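Local coordinates for protein EmGH1 (Erythrobacter marinus, PDB 5Z87) that probably hydrolyses beta-glucosidic bonds as a member of glycoside hydrolase family 3, with a pocket lined by both its barrel domain and its C-terminal domain, at residues Gly91-Ser96 with Gly176-Asn181; Gln145-Ala150 with Gly582-Pro587; Trp190-Glu195 with Ala236-Gly241; Val447-Gly450 with Pro456-Gly459; Gly450-Lys455 with Ala539-Phe544. All coordinates share one frame; numbering follows the deposited sequence. Where two conformers were deposited one is given.

Interaction 1 (Gly91-Ser96 with Gly176-Asn181); sequences GVYSAS and GCFSPN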
# COMPACT_ATOMS: atom_id res chain seq x y z
N GLY A 91 -28.97 20.67 -12.37
CA GLY A 91 -28.27 21.54 -11.46
C GLY A 91 -27.22 22.35 -12.18
O GLY A 91 -26.95 22.14 -13.36
N VAL A 92 -26.65 23.30 -11.45
CA VAL A 92 -25.43 23.97 -11.88
C VAL A 92 -24.46 23.90 -10.72
O VAL A 92 -24.84 23.77 -9.55
CB VAL A 92 -25.64 25.44 -12.31
CG1 VAL A 92 -26.41 25.52 -13.61
CG2 VAL A 92 -26.30 26.26 -11.20
N TYR A 93 -23.18 24.00 -11.05
CA TYR A 93 -22.11 23.92 -10.08
C TYR A 93 -21.37 25.24 -10.05
O TYR A 93 -21.01 25.77 -11.10
CB TYR A 93 -21.14 22.78 -10.43
CG TYR A 93 -19.92 22.71 -9.55
CD1 TYR A 93 -20.02 22.78 -8.18
CD2 TYR A 93 -18.66 22.55 -10.11
CE1 TYR A 93 -18.89 22.69 -7.37
CE2 TYR A 93 -17.53 22.46 -9.32
CZ TYR A 93 -17.65 22.53 -7.96
OH TYR A 93 -16.51 22.45 -7.19
N SER A 94 -21.18 25.78 -8.84
CA SER A 94 -20.30 26.92 -8.63
C SER A 94 -20.85 28.21 -9.27
O SER A 94 -20.25 28.77 -10.19
CB SER A 94 -18.90 26.59 -9.17
OG SER A 94 -17.92 27.41 -8.57
N ALA A 95 -21.98 28.68 -8.76
CA ALA A 95 -22.63 29.89 -9.25
C ALA A 95 -22.16 31.14 -8.55
O ALA A 95 -22.47 32.25 -9.00
CB ALA A 95 -24.16 29.77 -9.10
N SER A 96 -21.41 31.00 -7.46
CA SER A 96 -20.93 32.16 -6.72
C SER A 96 -19.98 33.01 -7.56
O SER A 96 -20.03 34.24 -7.50
CB SER A 96 -20.24 31.68 -5.45
OG SER A 96 -19.58 30.45 -5.71
N GLY A 176 -27.58 23.07 -2.20
CA GLY A 176 -26.90 21.79 -2.08
C GLY A 176 -25.40 21.99 -2.17
O GLY A 176 -24.92 22.93 -2.80
N CYS A 177 -24.66 21.10 -1.51
CA CYS A 177 -23.21 21.16 -1.58
C CYS A 177 -22.62 19.77 -1.80
O CYS A 177 -23.24 18.75 -1.51
CB CYS A 177 -22.59 21.79 -0.32
SG CYS A 177 -22.88 20.84 1.17
N PHE A 178 -21.40 19.78 -2.32
CA PHE A 178 -20.60 18.58 -2.53
C PHE A 178 -19.67 18.37 -1.33
O PHE A 178 -18.45 18.41 -1.43
CB PHE A 178 -19.82 18.69 -3.84
CG PHE A 178 -20.69 18.82 -5.07
CD1 PHE A 178 -21.96 18.26 -5.12
CD2 PHE A 178 -20.21 19.50 -6.20
CE1 PHE A 178 -22.74 18.36 -6.26
CE2 PHE A 178 -20.98 19.61 -7.35
CZ PHE A 178 -22.24 19.03 -7.39
N SER A 179 -20.31 18.20 -0.18
CA SER A 179 -19.66 18.10 1.12
C SER A 179 -20.60 17.35 2.04
O SER A 179 -21.81 17.35 1.80
CB SER A 179 -19.36 19.50 1.71
OG SER A 179 -18.47 20.23 0.89
N PRO A 180 -20.09 16.71 3.10
CA PRO A 180 -18.68 16.61 3.51
C PRO A 180 -17.88 15.52 2.79
O PRO A 180 -18.43 14.58 2.23
CB PRO A 180 -18.79 16.26 4.99
CG PRO A 180 -20.03 15.39 5.07
CD PRO A 180 -20.98 15.98 4.02
N ASN A 181 -16.57 15.69 2.80
CA ASN A 181 -15.64 14.63 2.42
C ASN A 181 -15.52 13.70 3.61
O ASN A 181 -15.02 14.10 4.67
CB ASN A 181 -14.31 15.25 2.02
CG ASN A 181 -13.24 14.21 1.67
OD1 ASN A 181 -13.07 13.19 2.35
ND2 ASN A 181 -12.48 14.50 0.61
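Tyr93 and Phe178 meet ring against ring, and the angle between them is the main feature of this contact. Their planes are 38° apart and their ring centroids 5.2 Å apart, so the pair is oblique, neither a stack nor a T-shaped arrangement. One side of each ring does the touching: Tyr93 CD1 lies 3.4 Å from Phe178 CE2, and Tyr93 CE1 is 3.6 Å from Phe178 CD2.

A chi1 of 174° sets the Tyr93 ring beside its carbonyl carbon and across toward the residue that follows strand 176-177. The CB of Phe178 already points at Tyr93, and a chi1 of -62° lets the ring continue that way. Ser94 CB sits 3.9 Å above the centre of the Tyr93 ring, over one of its faces.

The residue types suit the place. Phenylalanine offers a purely apolar surface in a buried position, whereas tyrosine adds a hydroxyl that reaches beyond the ring pair to hydrogen-bond Glu130 OE1. Both line an aromatic pocket wall, the pocket being marked by a dithiothreitol molecule that probably comes from the crystallisation liquor.

In the fold, Tyr93 ends strand 91-93 and Phe178 directly follows strand 176-177 of the parallel barrel sheet, at the strand ends where such barrels carry their sites. Strand 126-129 runs between these two, and its Phe128 stacks on Phe178. On the far flank of 176-177 lies strand 229-235, whose Lys233 NZ hydrogen-bonds Phe178 O.

Interaction 2 (Gln145-Ala150 with Gly582-Pro587); sequences QAMAMA and GRPLSP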
# COMPACT_ATOMS: atom_id res chain seq x y z
N GLN A 145 -9.73 24.19 8.52
CA GLN A 145 -9.85 23.09 7.58
C GLN A 145 -10.39 21.84 8.28
O GLN A 145 -10.38 21.73 9.51
CB GLN A 145 -8.49 22.83 6.92
CG GLN A 145 -8.47 21.77 5.82
CD GLN A 145 -9.46 22.05 4.70
OE1 GLN A 145 -10.68 21.97 4.87
NE2 GLN A 145 -8.93 22.36 3.52
N ALA A 146 -10.90 20.90 7.48
CA ALA A 146 -11.60 19.75 8.04
C ALA A 146 -10.70 18.93 8.99
O ALA A 146 -11.11 18.57 10.10
CB ALA A 146 -12.17 18.89 6.91
N MET A 147 -9.47 18.64 8.58
CA MET A 147 -8.57 17.88 9.46
C MET A 147 -8.24 18.66 10.73
O MET A 147 -8.15 18.07 11.81
CB MET A 147 -7.29 17.50 8.73
CG MET A 147 -6.40 16.55 9.56
SD MET A 147 -5.31 15.60 8.51
CE MET A 147 -6.34 14.21 8.03
N ALA A 148 -8.05 19.98 10.62
CA ALA A 148 -7.87 20.80 11.82
C ALA A 148 -9.05 20.64 12.76
O ALA A 148 -8.88 20.37 13.96
CB ALA A 148 -7.69 22.27 11.43
N MET A 149 -10.26 20.78 12.24
CA MET A 149 -11.44 20.69 13.10
C MET A 149 -11.58 19.31 13.71
O MET A 149 -12.14 19.17 14.81
CB MET A 149 -12.69 21.06 12.32
CG MET A 149 -12.77 22.54 11.92
SD MET A 149 -14.45 22.97 11.44
CE MET A 149 -14.51 22.40 9.75
N ALA A 150 -11.09 18.28 13.02
CA ALA A 150 -11.12 16.93 13.59
C ALA A 150 -10.27 16.84 14.85
O ALA A 150 -10.52 15.97 15.70
CB ALA A 150 -10.65 15.90 12.56
N GLY A 582 -1.43 21.44 5.29
CA GLY A 582 -2.57 20.61 4.94
C GLY A 582 -2.50 19.16 5.41
O GLY A 582 -3.14 18.80 6.40
N ARG A 583 -1.73 18.33 4.72
CA ARG A 583 -1.61 16.92 5.10
C ARG A 583 -0.92 16.76 6.45
O ARG A 583 -0.17 17.64 6.89
CB ARG A 583 -0.79 16.17 4.05
CG ARG A 583 0.62 16.72 3.93
CD ARG A 583 1.55 15.78 3.19
NE ARG A 583 1.01 15.40 1.88
CZ ARG A 583 1.07 16.16 0.80
NH1 ARG A 583 1.66 17.36 0.87
NH2 ARG A 583 0.56 15.73 -0.35
N PRO A 584 -1.14 15.64 7.13
CA PRO A 584 -0.29 15.31 8.29
C PRO A 584 1.16 15.27 7.85
O PRO A 584 1.50 14.64 6.84
CB PRO A 584 -0.80 13.94 8.73
CG PRO A 584 -2.20 13.84 8.17
CD PRO A 584 -2.13 14.58 6.87
N LEU A 585 2.03 15.94 8.62
CA LEU A 585 3.46 15.98 8.34
C LEU A 585 4.25 15.23 9.40
O LEU A 585 3.82 15.10 10.55
CB LEU A 585 3.96 17.42 8.24
CG LEU A 585 3.51 18.18 6.99
CD1 LEU A 585 3.86 19.64 7.08
CD2 LEU A 585 4.11 17.56 5.73
N SER A 586 5.43 14.74 9.02
CA SER A 586 6.30 13.97 9.91
C SER A 586 7.60 14.74 10.09
O SER A 586 8.63 14.40 9.48
CB SER A 586 6.57 12.57 9.36
OG SER A 586 5.37 11.82 9.37
N PRO A 587 7.59 15.77 10.92
CA PRO A 587 8.72 16.71 11.05
C PRO A 587 9.73 16.20 12.08
O PRO A 587 9.81 16.66 13.23
CB PRO A 587 8.02 18.00 11.49
CG PRO A 587 6.86 17.47 12.38
CD PRO A 587 6.53 16.07 11.90
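Met147 lays its sulfur on the ring of Pro584, joining a short helix of the TIM-barrel-type N-terminal domain to a loop of the C-terminal domain of this family 3 glycosidase. The loop follows strand 574-580 and leads into helix 588-593.

The apolar part is small and sulfur-centred. Met147 SD is 3.6 Å from Pro584 CG and 3.7 Å from Pro584 CD, and the two side chains cross at about a right angle. With chi1 (-173°) and chi2 both near trans, the Met147 chain runs out from the helix to SD; a bend at chi3 (-85°) then keeps Met147 CE within 4.2 Å of Pro584 CG. A flexible, polarisable methionine can follow a partner of fixed shape, and a rigid proline provides that shape. Beside it, Gly582 O stands 4.4 Å from Met147 SD, a looser approach. Phe601 of strand 596-601 also packs against Met147.

The polar part belongs to the helix start rather than to the crossing. Gln145 is the N-cap residue of helix 146-150, and its amide is shared in three directions. NE2 bonds Glu194 OE1 and Gly451 O, the latter in the C-terminal domain. The amide oxygen, Gln145 OE1, takes the N-H of Ala146 on a lone pair in the carbonyl plane, with Ala146 N 2.8 Å from Gln145 OE1 and an N-H...O angle of 153°.

Interaction 3 (Trp190-Glu195 with Ala236-Gly241); sequences WGRSEE and AGYGQG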
# COMPACT_ATOMS: atom_id res chain seq x y z
N TRP A 190 -1.27 11.59 0.28
CA TRP A 190 -2.39 12.10 -0.51
C TRP A 190 -2.58 13.60 -0.31
O TRP A 190 -2.77 14.07 0.82
CB TRP A 190 -3.65 11.35 -0.09
CG TRP A 190 -4.82 11.49 -1.02
CD1 TRP A 190 -4.80 11.60 -2.38
CD2 TRP A 190 -6.20 11.51 -0.63
NE1 TRP A 190 -6.09 11.68 -2.86
CE2 TRP A 190 -6.96 11.61 -1.81
CE3 TRP A 190 -6.86 11.43 0.60
CZ2 TRP A 190 -8.35 11.66 -1.78
CZ3 TRP A 190 -8.23 11.47 0.62
CH2 TRP A 190 -8.97 11.57 -0.56
N GLY A 191 -2.53 14.35 -1.42
CA GLY A 191 -2.70 15.79 -1.37
C GLY A 191 -4.04 16.26 -0.84
O GLY A 191 -4.16 17.44 -0.48
N ARG A 192 -5.03 15.37 -0.75
CA ARG A 192 -6.35 15.73 -0.25
C ARG A 192 -6.57 15.31 1.19
O ARG A 192 -7.70 15.41 1.69
CB ARG A 192 -7.44 15.12 -1.14
CG ARG A 192 -7.31 15.52 -2.61
CD ARG A 192 -8.53 15.14 -3.41
NE ARG A 192 -9.65 16.02 -3.11
CZ ARG A 192 -10.78 16.08 -3.82
NH1 ARG A 192 -10.93 15.30 -4.87
NH2 ARG A 192 -11.74 16.93 -3.46
N SER A 193 -5.52 14.83 1.88
CA SER A 193 -5.65 14.42 3.27
C SER A 193 -6.39 15.47 4.12
O SER A 193 -7.25 15.12 4.95
CB SER A 193 -4.27 14.14 3.87
OG SER A 193 -3.61 13.10 3.17
N GLU A 194 -6.06 16.75 3.94
CA GLU A 194 -6.62 17.79 4.81
C GLU A 194 -8.14 17.88 4.73
O GLU A 194 -8.77 18.39 5.66
CB GLU A 194 -6.01 19.13 4.46
CG GLU A 194 -6.43 19.59 3.07
CD GLU A 194 -5.67 20.81 2.61
OE1 GLU A 194 -6.20 21.94 2.72
OE2 GLU A 194 -4.54 20.65 2.13
N GLU A 195 -8.74 17.41 3.63
CA GLU A 195 -10.19 17.47 3.49
C GLU A 195 -10.92 16.45 4.35
O GLU A 195 -12.15 16.55 4.47
CB GLU A 195 -10.60 17.24 2.04
CG GLU A 195 -9.89 18.09 1.05
CD GLU A 195 -10.44 17.84 -0.34
OE1 GLU A 195 -9.74 18.18 -1.32
OE2 GLU A 195 -11.56 17.27 -0.43
N ALA A 236 -16.60 4.96 -3.02
CA ALA A 236 -16.15 4.77 -1.64
C ALA A 236 -14.72 4.24 -1.73
O ALA A 236 -14.40 3.47 -2.64
CB ALA A 236 -17.03 3.78 -0.88
N GLY A 237 -13.86 4.65 -0.79
CA GLY A 237 -12.46 4.24 -0.79
C GLY A 237 -11.50 5.18 -1.48
O GLY A 237 -10.35 4.80 -1.73
N TYR A 238 -11.93 6.40 -1.78
CA TYR A 238 -11.10 7.32 -2.55
C TYR A 238 -9.78 7.62 -1.83
O TYR A 238 -8.75 7.82 -2.49
CB TYR A 238 -11.92 8.58 -2.83
CG TYR A 238 -11.28 9.67 -3.63
CD1 TYR A 238 -10.50 9.40 -4.75
CD2 TYR A 238 -11.52 11.01 -3.30
CE1 TYR A 238 -9.94 10.44 -5.50
CE2 TYR A 238 -10.98 12.04 -4.04
CZ TYR A 238 -10.18 11.76 -5.12
OH TYR A 238 -9.64 12.81 -5.83
N GLY A 239 -9.77 7.60 -0.50
CA GLY A 239 -8.57 7.91 0.26
C GLY A 239 -7.50 6.84 0.23
O GLY A 239 -6.35 7.12 0.61
N GLN A 240 -7.83 5.62 -0.21
CA GLN A 240 -6.90 4.50 -0.14
C GLN A 240 -6.10 4.31 -1.42
O GLN A 240 -5.45 3.27 -1.58
CB GLN A 240 -7.66 3.20 0.22
CG GLN A 240 -8.13 3.12 1.68
CD GLN A 240 -9.06 4.29 2.07
OE1 GLN A 240 -10.17 4.40 1.57
NE2 GLN A 240 -8.60 5.16 2.97
N GLY A 241 -6.14 5.29 -2.33
CA GLY A 241 -5.40 5.15 -3.58
C GLY A 241 -3.93 4.81 -3.36
O GLY A 241 -3.30 5.37 -2.46
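Arg192 reaches Tyr238 from a type I beta turn, Trp190 to Ser193, that belongs to the loop after barrel strand 176-177; Tyr238 lies in the loop after strand 229-235. Traced outward, the arginine meets a partner at CB, at CD and at each nitrogen. Its CB sits 3.5 Å above the centre of the Trp190 ring. CD passes 3.5 Å from Tyr238 OH, and the bend at chi3 (74°) turns the guanidinium so that its plane stands almost perpendicular to the tyrosine ring. NE then donates to Glu195 OE1 at 2.8 Å, meeting that oxygen from above the carboxylate plane. NH2 reaches the syn lone pair of Glu195 OE2 at 3.1 Å, completing a side-on grip, and also hydrogen-bonds the dithiothreitol. Arg192 NH1 donates to Tyr238 OH at 3.0 Å and 149°, nearly in the guanidinium plane. Arginine suits the spot because its flat head can grip Glu195 on one side and still offer NH1 to Tyr238. A leucine here would probably leave Tyr238 OH without this donor and the buried carboxylate of Glu195 without the cation that balances it.

Behind this polar network Trp190 packs T-shaped, its edge on the face of Tyr238 with planes at 87° and Trp190 CZ2 3.5 Å from Tyr238 CE2. Opposite the side taken by Arg192 CB, a CB on Gly239 would come close to Trp190 CZ3, so glycine lets the backbone lie near the indole face. There Gly239 CA makes a CH-pi contact, 3.9 Å from the centroid of the six-membered Trp190 ring.

Interaction 4 (Val447-Gly450 with Pro456-Gly459); sequences VHLG and PFVG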
# COMPACT_ATOMS: atom_id res chain seq x y z
N VAL A 447 -1.84 34.27 5.30
CA VAL A 447 -2.98 33.50 5.80
C VAL A 447 -3.03 32.17 5.06
O VAL A 447 -2.81 32.11 3.84
CB VAL A 447 -4.28 34.30 5.62
CG1 VAL A 447 -5.47 33.51 6.13
CG2 VAL A 447 -4.20 35.64 6.32
N HIS A 448 -3.30 31.08 5.77
CA HIS A 448 -3.42 29.78 5.12
C HIS A 448 -4.71 29.12 5.56
O HIS A 448 -4.90 28.82 6.75
CB HIS A 448 -2.21 28.91 5.39
CG HIS A 448 -1.00 29.42 4.68
ND1 HIS A 448 -0.76 29.14 3.35
CD2 HIS A 448 -0.01 30.26 5.07
CE1 HIS A 448 0.35 29.75 2.97
NE2 HIS A 448 0.82 30.44 3.99
N LEU A 449 -5.61 28.92 4.60
CA LEU A 449 -6.93 28.39 4.87
C LEU A 449 -7.15 27.00 4.29
O LEU A 449 -8.07 26.30 4.73
CB LEU A 449 -7.99 29.35 4.32
CG LEU A 449 -7.93 30.76 4.89
CD1 LEU A 449 -8.83 31.67 4.06
CD2 LEU A 449 -8.33 30.77 6.36
N GLY A 450 -6.33 26.57 3.35
CA GLY A 450 -6.43 25.23 2.81
C GLY A 450 -7.20 25.19 1.51
O GLY A 450 -7.77 26.19 1.05
N PRO A 456 -8.53 35.74 -3.09
CA PRO A 456 -7.41 35.50 -2.16
C PRO A 456 -7.88 35.26 -0.73
O PRO A 456 -8.94 35.76 -0.35
CB PRO A 456 -6.60 36.79 -2.26
CG PRO A 456 -7.61 37.84 -2.60
CD PRO A 456 -8.67 37.17 -3.43
N PHE A 457 -7.09 34.50 0.03
CA PHE A 457 -7.45 34.20 1.41
C PHE A 457 -7.63 35.47 2.21
O PHE A 457 -6.88 36.44 2.04
CB PHE A 457 -6.37 33.34 2.08
CG PHE A 457 -6.13 32.01 1.43
CD1 PHE A 457 -7.12 31.40 0.66
CD2 PHE A 457 -4.92 31.36 1.59
CE1 PHE A 457 -6.89 30.17 0.05
CE2 PHE A 457 -4.68 30.13 0.99
CZ PHE A 457 -5.67 29.53 0.22
N VAL A 458 -8.62 35.47 3.10
CA VAL A 458 -8.91 36.57 4.00
C VAL A 458 -8.92 36.03 5.42
O VAL A 458 -9.74 35.16 5.74
CB VAL A 458 -10.27 37.23 3.67
CG1 VAL A 458 -10.58 38.35 4.66
CG2 VAL A 458 -10.30 37.75 2.24
N GLY A 459 -8.03 36.54 6.26
CA GLY A 459 -8.02 36.10 7.64
C GLY A 459 -6.86 36.69 8.41
O GLY A 459 -6.16 37.59 7.93
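Val447 and Gly459 form the close end of this contact, where a loop of the C-terminal domain doubles back on itself. Val447 CG2 touches Gly459 O at 3.2 Å and Val447 CG1 lies 3.9 Å from Gly459 CA, so both methyl branches press on bare backbone. Glycine fits because a CB there would point at the valine and come too near its CG1.

Phe457 continues the tight part. Its chi1 of -61° turns the ring in toward 447-450, so that Leu449 N stands over one face and Leu449 CD1 lies on that same side, nearer CB. Val447 O meets the ring edge near its plane, 3.2 Å from Phe457 CD2. Leu449 and Phe457 run past each other in opposite directions, and Leu449 CD1 rests 3.6 Å from Phe457 CB. A serine in place of Phe457 would probably open a gap beside Leu449 and strip the backbone of Val447 and Leu449 of its apolar cover.

Packing slackens toward the ring tip, where Phe457 CZ is 4.0 Å from Gly450 O. On the solvent side Val458 turns its side chain away from 447-450 and is exposed, touching Val447 mainly through its backbone: Val458 C is 4.3 Å from Val447 CG1.

Both segments belong to the loop between strand 436-440 and helix 462-473. Strand 436-440 lies between strands 476-480 and 527-533 of the mixed sheet. Glu536 hydrogen-bonds both His448 ND1 and Gly450 N, tying 447-450 to the loop that follows the neighbouring strand 527-533.

Interaction 5 (Gly450-Lys455 with Ala539-Phe544); sequences GGYSPK and AREAYF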
# COMPACT_ATOMS: atom_id res chain seq x y z
N GLY A 450 -6.33 26.57 3.35
CA GLY A 450 -6.43 25.23 2.81
C GLY A 450 -7.20 25.19 1.51
O GLY A 450 -7.77 26.19 1.05
N GLY A 451 -7.20 24.00 0.91
CA GLY A 451 -7.97 23.79 -0.30
C GLY A 451 -9.44 24.12 -0.10
O GLY A 451 -9.96 24.14 1.02
N TYR A 452 -10.10 24.42 -1.21
CA TYR A 452 -11.54 24.68 -1.19
C TYR A 452 -11.87 25.92 -0.36
O TYR A 452 -12.82 25.94 0.42
CB TYR A 452 -12.29 23.43 -0.73
CG TYR A 452 -12.35 22.43 -1.87
CD1 TYR A 452 -11.34 21.49 -2.06
CD2 TYR A 452 -13.38 22.47 -2.79
CE1 TYR A 452 -11.38 20.62 -3.14
CE2 TYR A 452 -13.44 21.61 -3.85
CZ TYR A 452 -12.44 20.69 -4.03
OH TYR A 452 -12.52 19.86 -5.12
N SER A 453 -11.08 26.98 -0.54
CA SER A 453 -11.24 28.27 0.11
C SER A 453 -11.28 29.37 -0.95
O SER A 453 -10.65 29.24 -2.00
CB SER A 453 -10.09 28.57 1.10
OG SER A 453 -9.91 27.53 2.03
N PRO A 454 -12.00 30.46 -0.68
CA PRO A 454 -12.04 31.58 -1.64
C PRO A 454 -10.71 32.31 -1.71
O PRO A 454 -10.09 32.61 -0.68
CB PRO A 454 -13.15 32.49 -1.09
CG PRO A 454 -13.64 31.86 0.18
CD PRO A 454 -12.67 30.79 0.58
N LYS A 455 -10.28 32.62 -2.93
CA LYS A 455 -9.03 33.32 -3.17
C LYS A 455 -9.30 34.77 -3.61
O LYS A 455 -10.19 35.02 -4.43
CB LYS A 455 -8.20 32.62 -4.24
CG LYS A 455 -7.57 31.32 -3.76
CD LYS A 455 -7.16 30.47 -4.94
CE LYS A 455 -6.28 29.30 -4.51
NZ LYS A 455 -6.16 28.28 -5.60
N ALA A 539 0.48 20.55 -0.54
CA ALA A 539 -0.63 19.62 -0.40
C ALA A 539 -1.80 20.21 -1.17
O ALA A 539 -2.32 21.27 -0.79
CB ALA A 539 -1.00 19.38 1.07
N ARG A 540 -2.19 19.57 -2.25
CA ARG A 540 -3.37 20.02 -2.98
C ARG A 540 -3.93 18.86 -3.78
O ARG A 540 -3.29 17.82 -3.96
CB ARG A 540 -3.05 21.21 -3.89
CG ARG A 540 -2.27 20.85 -5.15
CD ARG A 540 -2.18 22.03 -6.10
NE ARG A 540 -3.47 22.67 -6.35
CZ ARG A 540 -3.73 23.96 -6.13
NH1 ARG A 540 -2.78 24.75 -5.65
NH2 ARG A 540 -4.93 24.46 -6.39
N GLU A 541 -5.14 19.07 -4.26
CA GLU A 541 -5.80 18.14 -5.15
C GLU A 541 -5.09 18.12 -6.50
O GLU A 541 -4.96 19.16 -7.15
CB GLU A 541 -7.26 18.56 -5.31
CG GLU A 541 -8.07 17.77 -6.33
CD GLU A 541 -9.50 18.29 -6.45
OE1 GLU A 541 -9.82 19.32 -5.81
OE2 GLU A 541 -10.29 17.68 -7.18
N ALA A 542 -4.61 16.95 -6.92
CA ALA A 542 -3.99 16.82 -8.24
C ALA A 542 -5.09 16.69 -9.29
O ALA A 542 -5.73 15.63 -9.39
CB ALA A 542 -3.06 15.60 -8.28
N TYR A 543 -5.32 17.75 -10.07
CA TYR A 543 -6.43 17.72 -11.00
C TYR A 543 -6.15 16.80 -12.18
O TYR A 543 -5.01 16.37 -12.44
CB TYR A 543 -6.77 19.13 -11.48
CG TYR A 543 -6.89 20.14 -10.35
CD1 TYR A 543 -5.86 21.04 -10.09
CD2 TYR A 543 -8.02 20.19 -9.54
CE1 TYR A 543 -5.96 21.96 -9.05
CE2 TYR A 543 -8.13 21.11 -8.51
CZ TYR A 543 -7.09 21.99 -8.27
OH TYR A 543 -7.16 22.91 -7.24
N PHE A 544 -7.23 16.50 -12.91
CA PHE A 544 -7.17 15.60 -14.05
C PHE A 544 -6.30 16.16 -15.18
O PHE A 544 -5.51 15.43 -15.80
CB PHE A 544 -8.61 15.33 -14.53
CG PHE A 544 -8.70 14.40 -15.72
CD1 PHE A 544 -8.77 13.03 -15.53
CD2 PHE A 544 -8.74 14.90 -17.01
CE1 PHE A 544 -8.85 12.17 -16.62
CE2 PHE A 544 -8.82 14.05 -18.10
CZ PHE A 544 -8.88 12.67 -17.90
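A single hydrogen bond, Tyr452 OH to Glu541 OE1, carries this surface contact between two loops of the C-terminal domain, one following strand 436-440 and the other strand 527-533. Both residues line the dithiothreitol pocket, so here the C-terminal domain supplies its share of the pocket wall, facing the barrel.

The bond from Tyr452 OH to Glu541 OE1 is 2.8 Å long, and the hydroxyl meets OE1 on the syn side of the carboxylate, 20° out of its plane. Ring and carboxylate lie only 19° from parallel, and Tyr452 CE1 is 3.4 Å from Glu541 OE1. Glu541 gets there as an all-extended chain, its chi1 at 174°.

Farther out, the Tyr543 ring lies against its own loop, with Glu541 O 3.5 Å above its centre. Arg540 was modelled in two conformers, so its approaches to Tyr543 OH and to Lys455 are both doubtful; two like charges at this outer edge can probably move apart. The second subunit also reaches this loop, its Arg649 hydrogen-bonding Tyr543 O.

Tyrosine suits position 452 because it puts a donor at the end of a rigid ring. By holding OE1 it probably limits rotation of the Glu541 carboxylate, while OE2 has a long, weak ion pair with Arg192 of the barrel domain. This chemistry is consistent with a carboxylate kept in a preferred orientation at the pocket.

In the fold
Interactions 2 and 3 are buried, interactions 1 and 4 partly so, and interaction 5 lies at the surface. Interactions 1 and 3 belong to the barrel domain and touch through Asn181 and Glu195; interactions 4 and 5 share Gly450 in one loop of the C-terminal domain; interaction 2 joins the two domains directly. Interactions 1, 3 and 5 line one pocket, respectively with paired rings, an arginine network and a tyrosine-carboxylate bond, whereas interactions 2 and 4 are chiefly apolar. A further tie between the domains joins interactions 3 and 5, where Glu194 OE1 of a barrel loop accepts a hydrogen bond from Gly451 N.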